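Putative capsid protein of prophage (Escherichia coli CFT073, PDB 3BQW) is of unknown function but probably serves as a major capsid protein of a prophage, building the shell that would enclose phage DNA. Local coordinates at residues T33-N38 against V206-A211; Y191-Y196 against G252-L257. All coordinates share one frame; numbering follows the deposited sequence.

The two contacts illustrate how one mixed sheet can receive helices at different places by apolar side-chain packing, with no polar bond between the paired segments. Contact 1 lies deep in the chain, where the end of helix 30-35 meets strand 206-209, an inner strand of the sheet. Contact 2, its centre about 25 Å from that of the chain, is more peripheral, though its touching residues are buried as well; there helix 190-198 meets the hairpin of strands 248-254 and 257-267. Contact 1 combines an aromatic edge with branched side chains, whereas contact 2 is purely aliphatic. Met207, alternating with Val206 and Ile208, links them through its CE, 3.9 Å from Ile193 CD1.

Contact 1: T33-N38 against V206-A211; sequences TLFFPN and VMIMGA
Leu34 and Phe35 approach Val206 and Ile208 from the last turn of helix 30-35, where the hydroxyl OG1 of Thr33 is hydrogen-bonded to the carbonyl oxygens of both Ser28 and Pro29, tying it to the two residues that lead into the helix. Across the contact everything is apolar. Leu34 and Ile208 meet tip to tip, their CD1 methyls 3.7 Å apart. The same Ile208 CD1 also lies at the rim of the Phe35 ring, 3.6 Å from CE2, and is thereby shared between two neighbours. Val206 CG1 comes to that rim too, 3.7 Å from Phe35 CZ; with chi1 at 66° this methyl sits between the backbone N and the carbonyl carbon and points at the ring. Both methyls lie near the ring plane, so the phenyl meets the strand edge-on. One of its faces is occupied by Leu34 CB, 3.7 Å above the centre, and Phe345 packs against Phe35 edge-to-face. Strand alternation sends Val206 and Ile208 to this side of the sheet, while Met207 and Met209 pack on Leu217 of helix 211-218. The arrangement therefore joins a helix end to an inner strand of the sheet. With every touching residue buried and no polar group in the interface, its cohesion rests on dispersion and the hydrophobic effect.

Contact 2: Y191-Y196 against G252-L257; sequences YDIELY and GYLGDL
A two-residue beta hairpin, closed by a type II' turn from Leu254 to Leu257, turns both of its flanking leucines toward Ile193 of helix 190-198. Ile193 answers with two branches. Its CD1 meets Leu254 CD2 tip to tip at 4.1 Å, while its CG2 methyl lies 3.9 Å from Leu257 CD2, where the two side chains cross at a slant. In both leucines CG stands anti to the backbone N (chi1 -170° in Leu254 and -168° in Leu257), and it is the CD2 branch of each that reaches the helix. Their backbones form a hydrogen-bonded antiparallel pair, which puts the two side chains on one face of the hairpin: Leu254 N donates to Leu257 O at 2.8 Å, and the return bond from Leu257 N to Leu254 O is longer, 3.3 Å. Gly255 takes the first corner of the turn with a positive phi of 72°, a conformation that favours glycine. The long helix 113-146 and the sheets of this chain are consistent with the HK97-like fold of phage coat proteins, and within it this contact lays helix 190-198 on the hairpin end of the mixed sheet. Neighbouring strands extend the apolar layer, Met207 also touching Leu257, and Leu284 touching Leu257 and Tyr196. At the exposed margin the carboxylates of Glu194 and Asp256 approach without contact; Glu194 OE2 is 6.4 Å from Asp256 OD1, a spacing at which solvent probably screens much of any repulsion.

Contact 1: T33-N38 against V206-A211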
ATOM      1  N   THR A  33      -4.068  -5.161   0.042  1.00 21.61           N
ATOM      2  CA  THR A  33      -5.099  -6.112   0.365  1.00 21.86           C
ATOM      3  C   THR A  33      -5.150  -7.315  -0.591  1.00 22.10           C
ATOM      4  O   THR A  33      -5.367  -8.435  -0.159  1.00 22.62           O
ATOM      5  CB  THR A  33      -6.452  -5.400   0.412  1.00 21.86           C
ATOM      6  OG1 THR A  33      -6.387  -4.367   1.415  1.00 23.00           O
ATOM      7  CG2 THR A  33      -7.583  -6.391   0.767  1.00 22.35           C
ATOM      8  N   LEU A  34      -5.002  -7.086  -1.888  1.00 22.43           N
ATOM      9  CA  LEU A  34      -5.112  -8.173  -2.842  1.00 22.96           C
ATOM     10  C   LEU A  34      -3.859  -9.037  -2.840  1.00 22.89           C
ATOM     11  O   LEU A  34      -3.946 -10.272  -2.861  1.00 23.61           O
ATOM     12  CB  LEU A  34      -5.346  -7.629  -4.257  1.00 23.52           C
ATOM     13  CG  LEU A  34      -6.727  -7.034  -4.532  1.00 24.82           C
ATOM     14  CD1 LEU A  34      -6.748  -6.354  -5.875  1.00 24.65           C
ATOM     15  CD2 LEU A  34      -7.777  -8.115  -4.453  1.00 24.22           C
ATOM     16  N   PHE A  35      -2.696  -8.386  -2.810  1.00 22.08           N
ATOM     17  CA  PHE A  35      -1.460  -9.050  -3.188  1.00 22.10           C
ATOM     18  C   PHE A  35      -0.421  -9.159  -2.064  1.00 21.52           C
ATOM     19  O   PHE A  35       0.556  -9.892  -2.206  1.00 21.19           O
ATOM     20  CB  PHE A  35      -0.862  -8.339  -4.436  1.00 22.04           C
ATOM     21  CG  PHE A  35      -1.795  -8.300  -5.618  1.00 21.62           C
ATOM     22  CD1 PHE A  35      -2.340  -9.483  -6.132  1.00 24.11           C
ATOM     23  CD2 PHE A  35      -2.102  -7.104  -6.242  1.00 22.26           C
ATOM     24  CE1 PHE A  35      -3.207  -9.468  -7.212  1.00 23.52           C
ATOM     25  CE2 PHE A  35      -2.965  -7.076  -7.334  1.00 23.49           C
ATOM     26  CZ  PHE A  35      -3.517  -8.261  -7.827  1.00 22.76           C
ATOM     27  N   PHE A  36      -0.623  -8.422  -0.970  1.00 21.73           N
ATOM     28  CA  PHE A  36       0.281  -8.441   0.178  1.00 21.16           C
ATOM     29  C   PHE A  36      -0.488  -8.453   1.496  1.00 22.11           C
ATOM     30  O   PHE A  36      -0.157  -7.688   2.419  1.00 21.43           O
ATOM     31  CB  PHE A  36       1.212  -7.229   0.155  1.00 21.39           C
ATOM     32  CG  PHE A  36       1.966  -7.055  -1.128  1.00 22.17           C
ATOM     33  CD1 PHE A  36       3.232  -7.584  -1.284  1.00 21.42           C
ATOM     34  CD2 PHE A  36       1.399  -6.342  -2.191  1.00 22.14           C
ATOM     35  CE1 PHE A  36       3.919  -7.414  -2.485  1.00 21.67           C
ATOM     36  CE2 PHE A  36       2.064  -6.184  -3.374  1.00 21.68           C
ATOM     37  CZ  PHE A  36       3.331  -6.717  -3.532  1.00 21.36           C
ATOM     38  N   PRO A  37      -1.535  -9.301   1.594  1.00 22.72           N
ATOM     39  CA  PRO A  37      -2.467  -9.206   2.722  1.00 23.25           C
ATOM     40  C   PRO A  37      -1.971  -9.791   4.043  1.00 23.71           C
ATOM     41  O   PRO A  37      -2.484  -9.428   5.113  1.00 23.71           O
ATOM     42  CB  PRO A  37      -3.681 -10.013   2.232  1.00 23.31           C
ATOM     43  CG  PRO A  37      -3.086 -11.048   1.371  1.00 23.08           C
ATOM     44  CD  PRO A  37      -1.926 -10.377   0.669  1.00 22.39           C
ATOM     45  N   ASN A  38      -1.015 -10.716   3.970  1.00 23.60           N
ATOM     46  CA  ASN A  38      -0.447 -11.323   5.166  1.00 23.06           C
ATOM     47  C   ASN A  38       0.569 -10.410   5.846  1.00 22.72           C
ATOM     48  O   ASN A  38       0.974  -9.354   5.301  1.00 22.37           O
ATOM     49  CB  ASN A  38       0.190 -12.664   4.815  1.00 23.47           C
ATOM     50  CG  ASN A  38      -0.815 -13.628   4.189  1.00 24.51           C
ATOM     51  OD1 ASN A  38      -0.600 -14.173   3.113  1.00 27.08           O
ATOM     52  ND2 ASN A  38      -1.932 -13.768   4.829  1.00 27.23           N
ATOM     53  N   VAL A 206      -7.965 -10.887 -12.084  1.00 22.15           N
ATOM     54  CA  VAL A 206      -8.242  -9.496 -11.738  1.00 21.38           C
ATOM     55  C   VAL A 206      -7.515  -8.537 -12.689  1.00 20.95           C
ATOM     56  O   VAL A 206      -6.367  -8.763 -13.056  1.00 20.41           O
ATOM     57  CB  VAL A 206      -7.932  -9.202 -10.234  1.00 22.45           C
ATOM     58  CG1 VAL A 206      -6.427  -9.331  -9.910  1.00 20.40           C
ATOM     59  CG2 VAL A 206      -8.522  -7.847  -9.824  1.00 21.18           C
ATOM     60  N   MET A 207      -8.237  -7.514 -13.159  1.00 20.88           N
ATOM     61  CA  MET A 207      -7.651  -6.418 -13.931  1.00 20.04           C
ATOM     62  C   MET A 207      -7.906  -5.101 -13.182  1.00 20.79           C
ATOM     63  O   MET A 207      -9.048  -4.689 -13.049  1.00 21.22           O
ATOM     64  CB  MET A 207      -8.184  -6.363 -15.370  1.00 20.43           C
ATOM     65  CG  MET A 207      -7.431  -5.362 -16.286  1.00 20.14           C
ATOM     66  SD  MET A 207      -7.786  -5.365 -18.074  1.00 14.54           S
ATOM     67  CE  MET A 207      -9.538  -5.222 -18.141  1.00 16.25           C
ATOM     68  N   ILE A 208      -6.828  -4.501 -12.659  1.00 20.60           N
ATOM     69  CA  ILE A 208      -6.852  -3.209 -11.984  1.00 20.77           C
ATOM     70  C   ILE A 208      -6.356  -2.109 -12.931  1.00 21.18           C
ATOM     71  O   ILE A 208      -5.271  -2.216 -13.505  1.00 20.57           O
ATOM     72  CB  ILE A 208      -6.003  -3.223 -10.710  1.00 21.50           C
ATOM     73  CG1 ILE A 208      -6.405  -4.418  -9.823  1.00 22.21           C
ATOM     74  CG2 ILE A 208      -6.198  -1.914  -9.949  1.00 21.50           C
ATOM     75  CD1 ILE A 208      -5.298  -5.021  -9.066  1.00 23.87           C
ATOM     76  N   MET A 209      -7.187  -1.073 -13.112  1.00 21.06           N
ATOM     77  CA  MET A 209      -7.044  -0.101 -14.195  1.00 20.47           C
ATOM     78  C   MET A 209      -7.045   1.301 -13.621  1.00 21.66           C
ATOM     79  O   MET A 209      -7.874   1.608 -12.784  1.00 20.71           O
ATOM     80  CB  MET A 209      -8.270  -0.133 -15.119  1.00 20.80           C
ATOM     81  CG  MET A 209      -8.485  -1.363 -15.881  1.00 21.24           C
ATOM     82  SD  MET A 209     -10.011  -1.309 -16.809  1.00 15.41           S
ATOM     83  CE  MET A 209     -11.026  -2.211 -15.689  1.00 21.65           C
ATOM     84  N   GLY A 210      -6.157   2.152 -14.134  1.00 22.75           N
ATOM     85  CA  GLY A 210      -6.286   3.584 -13.976  1.00 23.63           C
ATOM     86  C   GLY A 210      -7.492   4.105 -14.752  1.00 24.47           C
ATOM     87  O   GLY A 210      -8.079   3.376 -15.570  1.00 25.00           O
ATOM     88  N   ALA A 211      -7.831   5.376 -14.507  1.00 24.94           N
ATOM     89  CA  ALA A 211      -9.031   6.034 -15.029  1.00 25.62           C
ATOM     90  C   ALA A 211      -9.058   6.168 -16.531  1.00 25.51           C
ATOM     91  O   ALA A 211     -10.112   6.071 -17.155  1.00 26.26           O
ATOM     92  CB  ALA A 211      -9.193   7.447 -14.382  1.00 25.58           C
TER

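Contact 2: Y191-Y196 against G252-L257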
ATOM      1  N   TYR A 191      -9.034  -9.426 -26.952  1.00 26.70           N
ATOM      2  CA  TYR A 191      -7.955 -10.221 -27.529  1.00 26.68           C
ATOM      3  C   TYR A 191      -6.589  -9.617 -27.255  1.00 25.86           C
ATOM      4  O   TYR A 191      -5.587 -10.342 -27.180  1.00 26.53           O
ATOM      5  CB  TYR A 191      -8.216 -10.512 -29.010  1.00 27.25           C
ATOM      6  CG  TYR A 191      -9.413 -11.427 -29.159  1.00 28.52           C
ATOM      7  CD1 TYR A 191      -9.350 -12.761 -28.712  1.00 29.90           C
ATOM      8  CD2 TYR A 191     -10.611 -10.966 -29.710  1.00 28.33           C
ATOM      9  CE1 TYR A 191     -10.449 -13.610 -28.810  1.00 30.44           C
ATOM     10  CE2 TYR A 191     -11.717 -11.798 -29.818  1.00 29.92           C
ATOM     11  CZ  TYR A 191     -11.634 -13.125 -29.356  1.00 30.89           C
ATOM     12  OH  TYR A 191     -12.725 -13.968 -29.457  1.00 30.30           O
ATOM     13  N   ASP A 192      -6.542  -8.307 -27.057  1.00 24.69           N
ATOM     14  CA  ASP A 192      -5.321  -7.680 -26.556  1.00 23.92           C
ATOM     15  C   ASP A 192      -5.096  -8.041 -25.102  1.00 23.49           C
ATOM     16  O   ASP A 192      -3.972  -8.355 -24.699  1.00 23.29           O
ATOM     17  CB  ASP A 192      -5.385  -6.176 -26.690  1.00 23.83           C
ATOM     18  CG  ASP A 192      -5.651  -5.720 -28.108  1.00 24.12           C
ATOM     19  OD1 ASP A 192      -5.031  -6.227 -29.062  1.00 24.21           O
ATOM     20  OD2 ASP A 192      -6.508  -4.845 -28.263  1.00 24.20           O
ATOM     21  N   ILE A 193      -6.161  -7.990 -24.304  1.00 23.46           N
ATOM     22  CA  ILE A 193      -6.049  -8.299 -22.872  1.00 23.45           C
ATOM     23  C   ILE A 193      -5.557  -9.733 -22.705  1.00 23.88           C
ATOM     24  O   ILE A 193      -4.674  -9.991 -21.890  1.00 24.03           O
ATOM     25  CB  ILE A 193      -7.377  -8.048 -22.120  1.00 23.06           C
ATOM     26  CG1 ILE A 193      -7.673  -6.541 -22.064  1.00 22.89           C
ATOM     27  CG2 ILE A 193      -7.316  -8.627 -20.727  1.00 22.73           C
ATOM     28  CD1 ILE A 193      -9.117  -6.196 -21.844  1.00 22.41           C
ATOM     29  N   GLU A 194      -6.111 -10.650 -23.504  1.00 24.52           N
ATOM     30  CA  GLU A 194      -5.681 -12.043 -23.511  1.00 25.15           C
ATOM     31  C   GLU A 194      -4.212 -12.143 -23.856  1.00 24.87           C
ATOM     32  O   GLU A 194      -3.466 -12.862 -23.206  1.00 25.39           O
ATOM     33  CB  GLU A 194      -6.508 -12.851 -24.519  1.00 26.17           C
ATOM     34  CG  GLU A 194      -7.872 -13.291 -23.999  1.00 29.27           C
ATOM     35  CD  GLU A 194      -7.805 -14.464 -23.018  1.00 33.16           C
ATOM     36  OE1 GLU A 194      -6.693 -14.923 -22.699  1.00 35.76           O
ATOM     37  OE2 GLU A 194      -8.872 -14.931 -22.551  1.00 36.14           O
ATOM     38  N   LEU A 195      -3.798 -11.415 -24.888  1.00 24.67           N
ATOM     39  CA  LEU A 195      -2.394 -11.323 -25.260  1.00 24.75           C
ATOM     40  C   LEU A 195      -1.515 -10.847 -24.106  1.00 24.04           C
ATOM     41  O   LEU A 195      -0.466 -11.426 -23.867  1.00 22.98           O
ATOM     42  CB  LEU A 195      -2.193 -10.432 -26.510  1.00 24.99           C
ATOM     43  CG  LEU A 195      -2.357 -11.168 -27.843  1.00 27.46           C
ATOM     44  CD1 LEU A 195      -2.591 -10.184 -29.036  1.00 30.71           C
ATOM     45  CD2 LEU A 195      -1.158 -12.066 -28.123  1.00 29.26           C
ATOM     46  N   TYR A 196      -1.932  -9.800 -23.389  1.00 24.20           N
ATOM     47  CA  TYR A 196      -1.128  -9.309 -22.248  1.00 24.06           C
ATOM     48  C   TYR A 196      -1.052 -10.349 -21.134  1.00 24.86           C
ATOM     49  O   TYR A 196       0.004 -10.554 -20.533  1.00 24.89           O
ATOM     50  CB  TYR A 196      -1.665  -7.989 -21.685  1.00 24.15           C
ATOM     51  CG  TYR A 196      -1.949  -6.930 -22.710  1.00 24.00           C
ATOM     52  CD1 TYR A 196      -1.099  -6.732 -23.802  1.00 23.49           C
ATOM     53  CD2 TYR A 196      -3.063  -6.118 -22.595  1.00 24.00           C
ATOM     54  CE1 TYR A 196      -1.384  -5.776 -24.755  1.00 24.25           C
ATOM     55  CE2 TYR A 196      -3.343  -5.136 -23.552  1.00 23.60           C
ATOM     56  CZ  TYR A 196      -2.502  -4.980 -24.617  1.00 23.85           C
ATOM     57  OH  TYR A 196      -2.773  -4.019 -25.554  1.00 26.06           O
ATOM     58  N   GLY A 252     -17.397  -5.025 -12.443  1.00 30.88           N
ATOM     59  CA  GLY A 252     -17.997  -6.237 -12.960  1.00 31.11           C
ATOM     60  C   GLY A 252     -16.947  -7.214 -13.423  1.00 31.69           C
ATOM     61  O   GLY A 252     -15.824  -7.189 -12.950  1.00 31.36           O
ATOM     62  N   TYR A 253     -17.328  -8.065 -14.369  1.00 32.97           N
ATOM     63  CA  TYR A 253     -16.491  -9.151 -14.852  1.00 33.75           C
ATOM     64  C   TYR A 253     -16.449  -9.183 -16.371  1.00 34.30           C
ATOM     65  O   TYR A 253     -17.389  -8.741 -17.047  1.00 34.99           O
ATOM     66  CB  TYR A 253     -16.991 -10.502 -14.326  1.00 33.90           C
ATOM     67  CG  TYR A 253     -16.892 -10.654 -12.823  1.00 33.95           C
ATOM     68  CD1 TYR A 253     -15.805 -11.304 -12.229  1.00 34.66           C
ATOM     69  CD2 TYR A 253     -17.871 -10.126 -11.993  1.00 35.14           C
ATOM     70  CE1 TYR A 253     -15.713 -11.440 -10.839  1.00 33.97           C
ATOM     71  CE2 TYR A 253     -17.791 -10.248 -10.604  1.00 34.32           C
ATOM     72  CZ  TYR A 253     -16.718 -10.911 -10.038  1.00 34.79           C
ATOM     73  OH  TYR A 253     -16.676 -11.024  -8.664  1.00 35.11           O
ATOM     74  N   LEU A 254     -15.332  -9.690 -16.888  1.00 34.39           N
ATOM     75  CA  LEU A 254     -15.149  -9.982 -18.303  1.00 34.81           C
ATOM     76  C   LEU A 254     -14.767 -11.453 -18.358  1.00 34.69           C
ATOM     77  O   LEU A 254     -13.601 -11.802 -18.325  1.00 35.49           O
ATOM     78  CB  LEU A 254     -14.052  -9.070 -18.858  1.00 35.01           C
ATOM     79  CG  LEU A 254     -13.750  -8.943 -20.344  1.00 36.13           C
ATOM     80  CD1 LEU A 254     -15.034  -8.693 -21.175  1.00 37.68           C
ATOM     81  CD2 LEU A 254     -12.715  -7.798 -20.545  1.00 34.83           C
ATOM     82  N   GLY A 255     -15.759 -12.331 -18.374  1.00 34.48           N
ATOM     83  CA  GLY A 255     -15.490 -13.751 -18.204  1.00 34.23           C
ATOM     84  C   GLY A 255     -15.122 -13.974 -16.751  1.00 33.86           C
ATOM     85  O   GLY A 255     -15.875 -13.595 -15.873  1.00 33.06           O
ATOM     86  N   ASP A 256     -13.950 -14.562 -16.498  1.00 33.64           N
ATOM     87  CA  ASP A 256     -13.494 -14.793 -15.117  1.00 33.19           C
ATOM     88  C   ASP A 256     -12.539 -13.711 -14.618  1.00 31.49           C
ATOM     89  O   ASP A 256     -11.903 -13.874 -13.585  1.00 32.12           O
ATOM     90  CB  ASP A 256     -12.911 -16.222 -14.917  1.00 33.86           C
ATOM     91  CG  ASP A 256     -11.728 -16.551 -15.841  1.00 36.76           C
ATOM     92  OD1 ASP A 256     -11.292 -15.682 -16.649  1.00 41.81           O
ATOM     93  OD2 ASP A 256     -11.232 -17.706 -15.753  1.00 38.80           O
ATOM     94  N   LEU A 257     -12.491 -12.586 -15.329  1.00 29.43           N
ATOM     95  CA  LEU A 257     -11.621 -11.465 -15.011  1.00 27.48           C
ATOM     96  C   LEU A 257     -12.403 -10.365 -14.315  1.00 26.84           C
ATOM     97  O   LEU A 257     -13.303  -9.773 -14.902  1.00 26.80           O
ATOM     98  CB  LEU A 257     -11.034 -10.911 -16.301  1.00 27.67           C
ATOM     99  CG  LEU A 257      -9.883  -9.915 -16.257  1.00 26.53           C
ATOM    100  CD1 LEU A 257      -8.679 -10.579 -15.652  1.00 24.97           C
ATOM    101  CD2 LEU A 257      -9.565  -9.419 -17.689  1.00 26.36           C
TER